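Local coordinates for cellulose binding protein (Clavibacter michiganensis, PDB 4JJO) that binds cellulose and probably loosens cell walls as the expansin part of a longer protein that probably hydrolyses beta-1,4-glucosidic linkages in cellulose, at residues A[32-37]-A[78-83]; A[48-53]-A[63-68]; A[6-11]-A[92-97]. One frame throughout, in Å; residues are numbered along the deposited sequence.

Contact 1 (A[32-37]-A[78-83]); sequences RMYVAV and DLSEEA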
ATOM      1  N   ARG A  32      12.631  -7.036  -2.321  1.00 25.24           N
ATOM      2  CA  ARG A  32      12.951  -6.019  -3.319  1.00 24.25           C
ATOM      3  C   ARG A  32      12.033  -6.101  -4.531  1.00 22.60           C
ATOM      4  O   ARG A  32      12.388  -5.652  -5.620  1.00 19.92           O
ATOM      5  CB  ARG A  32      14.410  -6.139  -3.765  1.00 26.51           C
ATOM      6  CG  ARG A  32      15.405  -5.871  -2.657  1.00 29.07           C
ATOM      7  CD  ARG A  32      15.028  -4.595  -1.944  1.00 29.22           C
ATOM      8  NE  ARG A  32      16.058  -4.121  -1.025  1.00 31.96           N
ATOM      9  CZ  ARG A  32      15.852  -3.840   0.260  1.00 32.70           C
ATOM     10  NH1 ARG A  32      14.654  -3.984   0.806  1.00 32.34           N
ATOM     11  NH2 ARG A  32      16.854  -3.412   1.011  1.00 34.56           N
ATOM     12  N   MET A  33      10.849  -6.667  -4.333  1.00 22.62           N
ATOM     13  CA  MET A  33       9.877  -6.800  -5.410  1.00 21.68           C
ATOM     14  C   MET A  33       8.795  -5.743  -5.248  1.00 19.97           C
ATOM     15  O   MET A  33       7.838  -5.920  -4.493  1.00 19.79           O
ATOM     16  CB  MET A  33       9.262  -8.198  -5.409  1.00 22.49           C
ATOM     17  CG  MET A  33      10.269  -9.315  -5.647  1.00 24.26           C
ATOM     18  SD  MET A  33      11.071  -9.208  -7.260  1.00 26.10           S
ATOM     19  CE  MET A  33      12.272 -10.527  -7.136  1.00 42.91           C
ATOM     20  N   TYR A  34       8.968  -4.634  -5.956  1.00 18.85           N
ATOM     21  CA  TYR A  34       8.032  -3.522  -5.876  1.00 17.58           C
ATOM     22  C   TYR A  34       7.933  -2.830  -7.224  1.00 16.24           C
ATOM     23  O   TYR A  34       8.668  -3.164  -8.153  1.00 16.55           O
ATOM     24  CB  TYR A  34       8.467  -2.529  -4.798  1.00 17.09           C
ATOM     25  CG  TYR A  34       9.865  -1.979  -4.979  1.00 17.74           C
ATOM     26  CD1 TYR A  34      10.088  -0.827  -5.717  1.00 17.50           C
ATOM     27  CD2 TYR A  34      10.958  -2.605  -4.395  1.00 18.90           C
ATOM     28  CE1 TYR A  34      11.363  -0.319  -5.878  1.00 18.40           C
ATOM     29  CE2 TYR A  34      12.233  -2.104  -4.548  1.00 19.83           C
ATOM     30  CZ  TYR A  34      12.430  -0.961  -5.288  1.00 19.31           C
ATOM     31  OH  TYR A  34      13.703  -0.462  -5.444  1.00 20.41           O
ATOM     32  N   VAL A  35       7.030  -1.863  -7.326  1.00 15.05           N
ATOM     33  CA  VAL A  35       6.752  -1.227  -8.606  1.00 14.45           C
ATOM     34  C   VAL A  35       6.165   0.163  -8.420  1.00 14.94           C
ATOM     35  O   VAL A  35       5.470   0.431  -7.438  1.00 15.25           O
ATOM     36  CB  VAL A  35       5.763  -2.078  -9.428  1.00 14.37           C
ATOM     37  CG1 VAL A  35       4.430  -2.189  -8.703  1.00 13.78           C
ATOM     38  CG2 VAL A  35       5.577  -1.500 -10.822  1.00 14.83           C
ATOM     39  N   ALA A  36       6.469   1.048  -9.365  1.00 14.63           N
ATOM     40  CA  ALA A  36       5.831   2.350  -9.446  1.00 15.20           C
ATOM     41  C   ALA A  36       4.847   2.319 -10.604  1.00 15.08           C
ATOM     42  O   ALA A  36       5.181   1.868 -11.701  1.00 16.35           O
ATOM     43  CB  ALA A  36       6.862   3.434  -9.661  1.00 15.95           C
ATOM     44  N   VAL A  37       3.631   2.793 -10.360  1.00 13.95           N
ATOM     45  CA  VAL A  37       2.576   2.718 -11.363  1.00 14.53           C
ATOM     46  C   VAL A  37       2.164   4.103 -11.845  1.00 15.43           C
ATOM     47  O   VAL A  37       2.393   5.102 -11.165  1.00 15.95           O
ATOM     48  CB  VAL A  37       1.335   1.983 -10.820  1.00 12.93           C
ATOM     49  CG1 VAL A  37       1.672   0.530 -10.510  1.00 13.15           C
ATOM     50  CG2 VAL A  37       0.784   2.685  -9.585  1.00 12.81           C
ATOM     51  N   ASP A  78       7.077   0.795 -13.792  1.00 17.09           N
ATOM     52  CA  ASP A  78       8.469   1.039 -13.450  1.00 17.46           C
ATOM     53  C   ASP A  78       8.840   0.048 -12.354  1.00 16.02           C
ATOM     54  O   ASP A  78       8.571   0.275 -11.177  1.00 16.33           O
ATOM     55  CB  ASP A  78       8.666   2.482 -12.979  1.00 18.78           C
ATOM     56  CG  ASP A  78      10.005   3.061 -13.398  1.00 21.58           C
ATOM     57  OD1 ASP A  78      10.731   2.399 -14.168  1.00 22.42           O
ATOM     58  OD2 ASP A  78      10.326   4.189 -12.965  1.00 23.97           O
ATOM     59  N   LEU A  79       9.450  -1.063 -12.755  1.00 15.34           N
ATOM     60  CA  LEU A  79       9.737  -2.157 -11.837  1.00 14.11           C
ATOM     61  C   LEU A  79      11.017  -1.914 -11.061  1.00 15.57           C
ATOM     62  O   LEU A  79      11.911  -1.213 -11.527  1.00 16.29           O
ATOM     63  CB  LEU A  79       9.881  -3.470 -12.607  1.00 13.72           C
ATOM     64  CG  LEU A  79       8.630  -4.040 -13.271  1.00 13.63           C
ATOM     65  CD1 LEU A  79       9.010  -5.219 -14.148  1.00 13.52           C
ATOM     66  CD2 LEU A  79       7.611  -4.457 -12.227  1.00 13.66           C
ATOM     67  N   SER A  80      11.098  -2.496  -9.869  1.00 16.38           N
ATOM     68  CA  SER A  80      12.357  -2.553  -9.149  1.00 18.27           C
ATOM     69  C   SER A  80      13.353  -3.278 -10.040  1.00 19.21           C
ATOM     70  O   SER A  80      12.970  -4.136 -10.837  1.00 16.56           O
ATOM     71  CB  SER A  80      12.195  -3.315  -7.835  1.00 19.63           C
ATOM     72  OG  SER A  80      11.767  -4.644  -8.071  1.00 19.49           O
ATOM     73  N   GLU A  81      14.625  -2.927  -9.915  1.00 21.06           N
ATOM     74  CA  GLU A  81      15.663  -3.600 -10.681  1.00 22.19           C
ATOM     75  C   GLU A  81      15.548  -5.108 -10.500  1.00 21.84           C
ATOM     76  O   GLU A  81      15.729  -5.871 -11.449  1.00 20.81           O
ATOM     77  CB  GLU A  81      17.048  -3.118 -10.242  1.00 25.98           C
ATOM     78  CG  GLU A  81      17.356  -1.683 -10.637  1.00 27.76           C
ATOM     79  CD  GLU A  81      18.705  -1.214 -10.128  1.00 31.58           C
ATOM     80  OE1 GLU A  81      19.241  -1.832  -9.183  1.00 33.42           O
ATOM     81  OE2 GLU A  81      19.229  -0.223 -10.676  1.00 33.00           O
ATOM     82  N   GLU A  82      15.226  -5.532  -9.283  1.00 22.61           N
ATOM     83  CA  GLU A  82      15.193  -6.952  -8.954  1.00 23.61           C
ATOM     84  C   GLU A  82      14.036  -7.677  -9.636  1.00 21.46           C
ATOM     85  O   GLU A  82      14.195  -8.806 -10.108  1.00 22.05           O
ATOM     86  CB  GLU A  82      15.124  -7.147  -7.438  1.00 25.90           C
ATOM     87  CG  GLU A  82      16.411  -6.761  -6.710  1.00 29.09           C
ATOM     88  CD  GLU A  82      16.513  -5.266  -6.434  1.00 29.57           C
ATOM     89  OE1 GLU A  82      15.539  -4.535  -6.715  1.00 27.73           O
ATOM     90  OE2 GLU A  82      17.567  -4.822  -5.931  1.00 32.19           O
ATOM     91  N   ALA A  83      12.874  -7.035  -9.683  1.00 18.78           N
ATOM     92  CA  ALA A  83      11.728  -7.601 -10.378  1.00 17.12           C
ATOM     93  C   ALA A  83      11.998  -7.648 -11.878  1.00 16.85           C
ATOM     94  O   ALA A  83      11.671  -8.626 -12.551  1.00 16.07           O
ATOM     95  CB  ALA A  83      10.475  -6.790 -10.088  1.00 15.71           C
TER

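Contact 2 (A[48-53]-A[63-68]); sequences CGTFLD and VQVADQ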
ATOM      1  N   CYS A  48      -1.923   1.825  -3.338  1.00 14.77           N
ATOM      2  CA  CYS A  48      -0.852   1.514  -2.399  1.00 15.16           C
ATOM      3  C   CYS A  48      -1.158   0.248  -1.612  1.00 16.11           C
ATOM      4  O   CYS A  48      -2.279   0.052  -1.140  1.00 16.36           O
ATOM      5  CB  CYS A  48      -0.624   2.680  -1.442  1.00 16.54           C
ATOM      6  SG  CYS A  48       0.067   4.123  -2.253  1.00 22.16           S
ATOM      7  N   GLY A  49      -0.156  -0.617  -1.495  1.00 17.39           N
ATOM      8  CA  GLY A  49      -0.271  -1.833  -0.711  1.00 19.00           C
ATOM      9  C   GLY A  49      -0.791  -3.022  -1.495  1.00 19.53           C
ATOM     10  O   GLY A  49      -0.687  -4.160  -1.036  1.00 21.79           O
ATOM     11  N   THR A  50      -1.358  -2.770  -2.671  1.00 17.15           N
ATOM     12  CA  THR A  50      -1.853  -3.856  -3.508  1.00 16.85           C
ATOM     13  C   THR A  50      -0.697  -4.518  -4.244  1.00 16.30           C
ATOM     14  O   THR A  50       0.423  -4.008  -4.257  1.00 15.99           O
ATOM     15  CB  THR A  50      -2.903  -3.380  -4.536  1.00 17.29           C
ATOM     16  OG1 THR A  50      -2.284  -2.530  -5.513  1.00 17.02           O
ATOM     17  CG2 THR A  50      -4.042  -2.643  -3.848  1.00 18.24           C
ATOM     18  N   PHE A  51      -0.978  -5.660  -4.857  1.00 15.69           N
ATOM     19  CA  PHE A  51       0.055  -6.435  -5.524  1.00 17.11           C
ATOM     20  C   PHE A  51      -0.315  -6.710  -6.971  1.00 16.33           C
ATOM     21  O   PHE A  51      -1.481  -6.934  -7.295  1.00 17.13           O
ATOM     22  CB  PHE A  51       0.277  -7.755  -4.785  1.00 19.05           C
ATOM     23  CG  PHE A  51       0.953  -7.596  -3.452  1.00 20.08           C
ATOM     24  CD1 PHE A  51       2.299  -7.877  -3.305  1.00 21.32           C
ATOM     25  CD2 PHE A  51       0.244  -7.155  -2.350  1.00 21.65           C
ATOM     26  CE1 PHE A  51       2.925  -7.727  -2.082  1.00 22.64           C
ATOM     27  CE2 PHE A  51       0.864  -7.002  -1.123  1.00 23.16           C
ATOM     28  CZ  PHE A  51       2.207  -7.289  -0.989  1.00 23.51           C
ATOM     29  N   LEU A  52       0.691  -6.675  -7.839  1.00 15.44           N
ATOM     30  CA  LEU A  52       0.523  -7.031  -9.238  1.00 14.40           C
ATOM     31  C   LEU A  52       1.274  -8.320  -9.524  1.00 15.00           C
ATOM     32  O   LEU A  52       2.405  -8.490  -9.071  1.00 14.35           O
ATOM     33  CB  LEU A  52       1.089  -5.939 -10.150  1.00 14.63           C
ATOM     34  CG  LEU A  52       0.643  -4.496  -9.919  1.00 14.98           C
ATOM     35  CD1 LEU A  52       1.365  -3.570 -10.894  1.00 14.56           C
ATOM     36  CD2 LEU A  52      -0.856  -4.368 -10.065  1.00 15.37           C
ATOM     37  N   ASP A  53       0.647  -9.229 -10.264  1.00 15.45           N
ATOM     38  CA  ASP A  53       1.375 -10.347 -10.849  1.00 17.15           C
ATOM     39  C   ASP A  53       1.744  -9.971 -12.272  1.00 16.64           C
ATOM     40  O   ASP A  53       0.878  -9.854 -13.138  1.00 17.27           O
ATOM     41  CB  ASP A  53       0.551 -11.637 -10.827  1.00 18.60           C
ATOM     42  CG  ASP A  53       0.698 -12.393  -9.526  1.00 20.78           C
ATOM     43  OD1 ASP A  53       1.652 -12.095  -8.778  1.00 21.14           O
ATOM     44  OD2 ASP A  53      -0.130 -13.286  -9.251  1.00 22.45           O
ATOM     45  N   VAL A  63       4.756  -8.204  -7.435  1.00 15.94           N
ATOM     46  CA  VAL A  63       5.342  -6.971  -6.923  1.00 16.49           C
ATOM     47  C   VAL A  63       4.335  -6.159  -6.112  1.00 17.14           C
ATOM     48  O   VAL A  63       3.142  -6.139  -6.417  1.00 16.57           O
ATOM     49  CB  VAL A  63       5.896  -6.088  -8.066  1.00 16.49           C
ATOM     50  CG1 VAL A  63       7.108  -6.743  -8.709  1.00 17.53           C
ATOM     51  CG2 VAL A  63       4.818  -5.806  -9.103  1.00 15.06           C
ATOM     52  N   GLN A  64       4.830  -5.497  -5.071  1.00 17.89           N
ATOM     53  CA  GLN A  64       4.006  -4.616  -4.256  1.00 18.70           C
ATOM     54  C   GLN A  64       3.982  -3.221  -4.870  1.00 17.24           C
ATOM     55  O   GLN A  64       5.027  -2.658  -5.195  1.00 16.78           O
ATOM     56  CB  GLN A  64       4.555  -4.539  -2.828  1.00 21.30           C
ATOM     57  CG  GLN A  64       3.806  -3.561  -1.930  1.00 23.00           C
ATOM     58  CD  GLN A  64       4.324  -3.524  -0.495  1.00 26.75           C
ATOM     59  OE1 GLN A  64       3.699  -2.921   0.378  1.00 28.37           O
ATOM     60  NE2 GLN A  64       5.463  -4.160  -0.245  1.00 28.66           N
ATOM     61  N   VAL A  65       2.787  -2.667  -5.039  1.00 16.83           N
ATOM     62  CA  VAL A  65       2.661  -1.300  -5.521  1.00 17.22           C
ATOM     63  C   VAL A  65       3.113  -0.362  -4.410  1.00 17.60           C
ATOM     64  O   VAL A  65       2.513  -0.321  -3.337  1.00 18.35           O
ATOM     65  CB  VAL A  65       1.220  -0.965  -5.936  1.00 17.12           C
ATOM     66  CG1 VAL A  65       1.089   0.521  -6.222  1.00 17.26           C
ATOM     67  CG2 VAL A  65       0.810  -1.781  -7.153  1.00 16.51           C
ATOM     68  N   ALA A  66       4.176   0.389  -4.673  1.00 16.99           N
ATOM     69  CA  ALA A  66       4.842   1.154  -3.630  1.00 17.74           C
ATOM     70  C   ALA A  66       5.066   2.612  -4.002  1.00 17.77           C
ATOM     71  O   ALA A  66       5.492   3.404  -3.162  1.00 17.85           O
ATOM     72  CB  ALA A  66       6.175   0.512  -3.314  1.00 18.27           C
ATOM     73  N   ASP A  67       4.786   2.975  -5.249  1.00 17.99           N
ATOM     74  CA  ASP A  67       5.238   4.262  -5.761  1.00 19.67           C
ATOM     75  C   ASP A  67       4.407   4.727  -6.952  1.00 19.27           C
ATOM     76  O   ASP A  67       3.645   3.952  -7.531  1.00 18.47           O
ATOM     77  CB  ASP A  67       6.704   4.141  -6.185  1.00 19.98           C
ATOM     78  CG  ASP A  67       7.469   5.446  -6.055  1.00 21.90           C
ATOM     79  OD1 ASP A  67       6.842   6.499  -5.811  1.00 22.08           O
ATOM     80  OD2 ASP A  67       8.712   5.414  -6.195  1.00 23.12           O
ATOM     81  N   GLN A  68       4.568   5.997  -7.313  1.00 20.41           N
ATOM     82  CA  GLN A  68       3.913   6.559  -8.487  1.00 20.42           C
ATOM     83  C   GLN A  68       4.933   6.922  -9.561  1.00 20.95           C
ATOM     84  O   GLN A  68       5.922   7.602  -9.290  1.00 21.95           O
ATOM     85  CB  GLN A  68       3.109   7.808  -8.107  1.00 22.46           C
ATOM     86  CG  GLN A  68       2.565   8.581  -9.307  1.00 23.00           C
ATOM     87  CD  GLN A  68       1.558   9.660  -8.930  1.00 24.62           C
ATOM     88  OE1 GLN A  68       0.839  10.167  -9.789  1.00 25.53           O
ATOM     89  NE2 GLN A  68       1.506  10.018  -7.652  1.00 25.65           N
TER
HETATM   90  O   HOH W   1       1.321  -4.397   0.942  1.00 32.54           O

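Contact 3 (A[6-11]-A[92-97]); sequences RATHYS and AGIIPI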
ATOM      1  N   ARG A   6       4.322  -2.461 -20.934  1.00 18.57           N
ATOM      2  CA  ARG A   6       5.774  -2.562 -20.905  1.00 18.58           C
ATOM      3  C   ARG A   6       6.318  -2.217 -19.530  1.00 17.24           C
ATOM      4  O   ARG A   6       5.629  -1.605 -18.715  1.00 17.30           O
ATOM      5  CB  ARG A   6       6.365  -1.609 -21.941  1.00 21.12           C
ATOM      6  CG  ARG A   6       5.933  -0.160 -21.746  1.00 25.49           C
ATOM      7  CD  ARG A   6       6.173   0.678 -22.993  1.00 29.48           C
ATOM      8  NE  ARG A   6       5.932   2.097 -22.750  1.00 33.94           N
ATOM      9  CZ  ARG A   6       4.817   2.744 -23.076  1.00 38.04           C
ATOM     10  NH1 ARG A   6       3.811   2.118 -23.674  1.00 39.37           N
ATOM     11  NH2 ARG A   6       4.709   4.037 -22.805  1.00 40.81           N
ATOM     12  N   ALA A   7       7.559  -2.615 -19.273  1.00 16.02           N
ATOM     13  CA  ALA A   7       8.221  -2.258 -18.025  1.00 15.93           C
ATOM     14  C   ALA A   7       9.627  -1.738 -18.269  1.00 16.02           C
ATOM     15  O   ALA A   7      10.357  -2.255 -19.113  1.00 15.69           O
ATOM     16  CB  ALA A   7       8.265  -3.451 -17.085  1.00 15.33           C
ATOM     17  N   THR A   8       9.980  -0.691 -17.531  1.00 16.89           N
ATOM     18  CA  THR A   8      11.361  -0.254 -17.396  1.00 17.77           C
ATOM     19  C   THR A   8      11.730  -0.521 -15.942  1.00 18.02           C
ATOM     20  O   THR A   8      10.940  -1.117 -15.209  1.00 16.60           O
ATOM     21  CB  THR A   8      11.528   1.240 -17.733  1.00 19.89           C
ATOM     22  OG1 THR A   8      10.529   2.003 -17.047  1.00 21.20           O
ATOM     23  CG2 THR A   8      11.394   1.471 -19.237  1.00 20.44           C
ATOM     24  N   HIS A   9      12.913  -0.101 -15.511  1.00 18.47           N
ATOM     25  CA  HIS A   9      13.300  -0.333 -14.122  1.00 18.55           C
ATOM     26  C   HIS A   9      13.875   0.897 -13.432  1.00 19.45           C
ATOM     27  O   HIS A   9      14.413   1.794 -14.080  1.00 20.33           O
ATOM     28  CB  HIS A   9      14.291  -1.495 -14.024  1.00 19.39           C
ATOM     29  CG  HIS A   9      15.518  -1.322 -14.861  1.00 22.10           C
ATOM     30  ND1 HIS A   9      16.593  -0.554 -14.459  1.00 24.56           N
ATOM     31  CD2 HIS A   9      15.850  -1.828 -16.070  1.00 22.99           C
ATOM     32  CE1 HIS A   9      17.529  -0.594 -15.388  1.00 25.46           C
ATOM     33  NE2 HIS A   9      17.106  -1.360 -16.377  1.00 24.83           N
ATOM     34  N   TYR A  10      13.744   0.918 -12.108  1.00 19.48           N
ATOM     35  CA  TYR A  10      14.313   1.969 -11.279  1.00 20.51           C
ATOM     36  C   TYR A  10      14.621   1.382  -9.907  1.00 21.38           C
ATOM     37  O   TYR A  10      14.397   0.191  -9.672  1.00 20.60           O
ATOM     38  CB  TYR A  10      13.344   3.146 -11.153  1.00 21.65           C
ATOM     39  CG  TYR A  10      12.337   3.008 -10.035  1.00 21.75           C
ATOM     40  CD1 TYR A  10      12.316   3.911  -8.981  1.00 23.54           C
ATOM     41  CD2 TYR A  10      11.409   1.978 -10.032  1.00 21.15           C
ATOM     42  CE1 TYR A  10      11.398   3.794  -7.960  1.00 24.88           C
ATOM     43  CE2 TYR A  10      10.490   1.850  -9.014  1.00 21.40           C
ATOM     44  CZ  TYR A  10      10.489   2.762  -7.981  1.00 23.50           C
ATOM     45  OH  TYR A  10       9.573   2.648  -6.961  1.00 25.28           O
ATOM     46  N   SER A  11      15.140   2.202  -9.003  1.00 21.71           N
ATOM     47  CA  SER A  11      15.469   1.722  -7.667  1.00 22.82           C
ATOM     48  C   SER A  11      15.191   2.759  -6.589  1.00 23.34           C
ATOM     49  O   SER A  11      15.517   3.936  -6.742  1.00 24.60           O
ATOM     50  CB  SER A  11      16.939   1.309  -7.598  1.00 24.91           C
ATOM     51  OG  SER A  11      17.180   0.507  -6.455  1.00 25.93           O
ATOM     52  N   ALA A  92      18.330  -5.094 -21.088  1.00 24.04           N
ATOM     53  CA  ALA A  92      17.299  -4.974 -22.111  1.00 22.88           C
ATOM     54  C   ALA A  92      16.763  -3.548 -22.176  1.00 25.40           C
ATOM     55  O   ALA A  92      16.409  -3.065 -23.252  1.00 27.72           O
ATOM     56  CB  ALA A  92      16.166  -5.949 -21.838  1.00 21.28           C
ATOM     57  N   GLY A  93      16.703  -2.882 -21.027  1.00 30.26           N
ATOM     58  CA  GLY A  93      16.188  -1.526 -20.958  1.00 29.45           C
ATOM     59  C   GLY A  93      14.684  -1.514 -20.772  1.00 25.87           C
ATOM     60  O   GLY A  93      14.165  -0.974 -19.795  1.00 24.76           O
ATOM     61  N   ILE A  94      13.980  -2.123 -21.718  1.00 24.32           N
ATOM     62  CA  ILE A  94      12.529  -2.177 -21.673  1.00 22.55           C
ATOM     63  C   ILE A  94      12.052  -3.539 -22.157  1.00 19.97           C
ATOM     64  O   ILE A  94      12.623  -4.109 -23.087  1.00 20.31           O
ATOM     65  CB  ILE A  94      11.915  -1.072 -22.546  1.00 25.74           C
ATOM     66  CG1 ILE A  94      10.394  -1.080 -22.427  1.00 26.19           C
ATOM     67  CG2 ILE A  94      12.319  -1.254 -23.992  1.00 27.48           C
ATOM     68  CD1 ILE A  94       9.742   0.120 -23.038  1.00 29.42           C
ATOM     69  N   ILE A  95      11.012  -4.061 -21.514  1.00 18.18           N
ATOM     70  CA  ILE A  95      10.462  -5.364 -21.873  1.00 17.23           C
ATOM     71  C   ILE A  95       8.948  -5.304 -21.968  1.00 15.47           C
ATOM     72  O   ILE A  95       8.306  -4.548 -21.244  1.00 14.84           O
ATOM     73  CB  ILE A  95      10.834  -6.444 -20.839  1.00 17.76           C
ATOM     74  CG1 ILE A  95      10.472  -5.971 -19.429  1.00 17.03           C
ATOM     75  CG2 ILE A  95      12.308  -6.773 -20.937  1.00 20.07           C
ATOM     76  CD1 ILE A  95      10.593  -7.041 -18.369  1.00 17.16           C
ATOM     77  N   PRO A  96       8.369  -6.110 -22.868  1.00 16.07           N
ATOM     78  CA  PRO A  96       6.910  -6.207 -22.926  1.00 16.39           C
ATOM     79  C   PRO A  96       6.395  -7.065 -21.782  1.00 15.73           C
ATOM     80  O   PRO A  96       7.026  -8.063 -21.425  1.00 16.04           O
ATOM     81  CB  PRO A  96       6.657  -6.884 -24.274  1.00 18.12           C
ATOM     82  CG  PRO A  96       7.874  -7.677 -24.536  1.00 18.51           C
ATOM     83  CD  PRO A  96       9.026  -6.992 -23.848  1.00 17.92           C
ATOM     84  N   ILE A  97       5.263  -6.674 -21.211  1.00 15.93           N
ATOM     85  CA  ILE A  97       4.695  -7.384 -20.078  1.00 15.58           C
ATOM     86  C   ILE A  97       3.178  -7.425 -20.179  1.00 16.94           C
ATOM     87  O   ILE A  97       2.572  -6.689 -20.962  1.00 18.57           O
ATOM     88  CB  ILE A  97       5.051  -6.698 -18.741  1.00 15.18           C
ATOM     89  CG1 ILE A  97       4.508  -5.270 -18.722  1.00 15.28           C
ATOM     90  CG2 ILE A  97       6.556  -6.685 -18.522  1.00 15.62           C
ATOM     91  CD1 ILE A  97       4.446  -4.656 -17.347  1.00 16.47           C
TER
HETATM   92  O   HOH W   2      14.990   0.774 -17.701  1.00 32.33           O

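Contact 1 (A[32-37]-A[78-83])
Ala36 and Asp78 form an antiparallel hydrogen-bonded pair, with Ala36 N to Asp78 O at 2.9 Å and Asp78 N to Ala36 O at 3.0 Å. The next pair, Val35 with Leu79, is non-hydrogen-bonded, and Ser80 N then donates a hydrogen bond to Tyr34 O. The two strands run at 164° to each other until 78-83 turns into a helix at Ser80, the N-cap.

Ser80 OG accepts from Ala83 N (3.1 Å), capping the first turn, and donates to Arg32 O (2.7 Å), so the small hydroxyl ties the helix start to the loop before strand 34-38. Tyr34 chi1 (57°) sets CG between the backbone N and the carbonyl carbon; Ser80 CB lies over the centre of one face of the ring, 3.4 Å from its centroid, a CH-pi contact. Across the backbone from the ring, Met33 SD rests on the small, buried Ala83, 3.8 Å from its CB; the long, unbranched thioether can reach the helix start. The bent chain of Glu82 lies beside Arg32, pointing the same way, with Glu82 CD 3.5 Å from Arg32 CB. Their charged groups do not touch, and Arg32 NH1 hydrogen-bonds instead to Pro29 O.

Val35 and Leu79 meet through methyls on the inward face, where Val63 and Leu77 join Val35. Strand 34-38 is flanked by 76-80 and 59-69, and strand 3-10 continues the sheet beyond 76-80.

Contact 2 (A[48-53]-A[63-68])
Val65 CG2 packs between Thr50 and Leu52, 3.6 Å from Thr50 OG1 and 3.9 Å from Leu52 CG. This is the tight, buried side of the hairpin formed by strands 51-56 and 59-69. Leu52 also places its CB 3.9 Å from Val63 CG2, so branched aliphatic chains make up this buried packing. The one hydroxyl there, Thr50 OG1, is satisfied by Ala47 O. Leu52 and Val63 form the hydrogen-bonded pair, each backbone N bonding to the other's O at 2.9 Å. Val65 N adds a short, straight bond to Thr50 O (2.8 Å).

The face bearing Phe51 and Gln64 is looser and partly exposed. Gln64 runs extended from CG, itself anti to the backbone N (chi1 176°), and its methylenes cross the Phe51 ring: CB comes 3.7 Å from Phe51 CE1, while CG lies over one ring face, offset toward the rim. The amide plane is only 18° from that of the ring. A long chain with an apolar stem and a polar end fits this border, and its OE1 accepts from a water that also donates to Gly49 O. Here the strand pairing gives way to a loop; Gly49 has a positive phi (89°), where a CB would press on Cys48 O, and its N makes a longer bond to Val65 O.

Cys48, in the loop leading into strand 51-56, is joined to Cys23 by a disulfide. In the sheet 59-69 adjoins 34-38 and 51-56 adjoins 95-101; Leu52 touches Val35 on 34-38 and Tyr99 on 95-101.

Contact 3 (A[6-11]-A[92-97])
Ala7 and Ile95 exchange the two backbone hydrogen bonds of this contact: Ala7 N to Ile95 O at 2.9 Å and Ile95 N to Ala7 O at 3.1 Å. In CA-H...O contacts, Arg6 CA approaches Ile95 O beside the antiparallel, non-hydrogen-bonded pair of Arg6 with Pro96, and Ile94 CA approaches Ala7 O on the other side of Ala7-Ile95. Proline is tolerated here because at a non-hydrogen-bonded pair its nitrogen does not face strand 3-10.

Where the segments diverge, water takes over: one molecule accepts from His9 N (3.1 Å) and donates to Gly93 O (2.8 Å). It also lies over one face of the His9 ring, offset toward the rim. Gly93 has a positive phi (87°), where a CB would press against the carbonyl O of Ala92.

Apolar contacts divide between the two faces. On the outer one, Ile94 CG1 stands anti to the backbone N (chi1 -176°), and CD1 beyond it meets the aliphatic stem of Arg6, 3.6 Å from Arg6 CD. On the buried one, the small Ala7 admits larger neighbours, its CB lying 3.9 Å from Ile97 CG2 and 4.1 Å from Ile95 CG1.

Helix 81-87 covers part of the buried face, Phe84 and Leu87 touching Ile95, while His9 stacks on Phe90. Strand 3-10 also pairs with 76-80, and 95-101 with 51-56, so the first and last strands of the six-stranded sheet join here, consistent with a closed double-psi beta-barrel.

All three contacts belong to one six-stranded sheet of the expansin's N-terminal part, whose family has the double-psi beta-barrel fold. Contact 1 lies centrally, its centre about 9 Å from those of contacts 2 and 3, which are about 16 Å apart. Val35 of contact 1 hydrogen-bonds through its backbone to Gln64 and Ala66 of contact 2, and Leu79 to Thr8 and Tyr10 of contact 3. Side chains join them too: Thr8 OG1 hydrogen-bonds to Asp78 OD1, and Tyr10 OH lies 3.0 Å from Asp67 OD2. This group of Thr8, Tyr10, Asp67 and Asp78 is probably part of the polysaccharide-facing surface, as in related expansins; no ligand is bound in this apo structure.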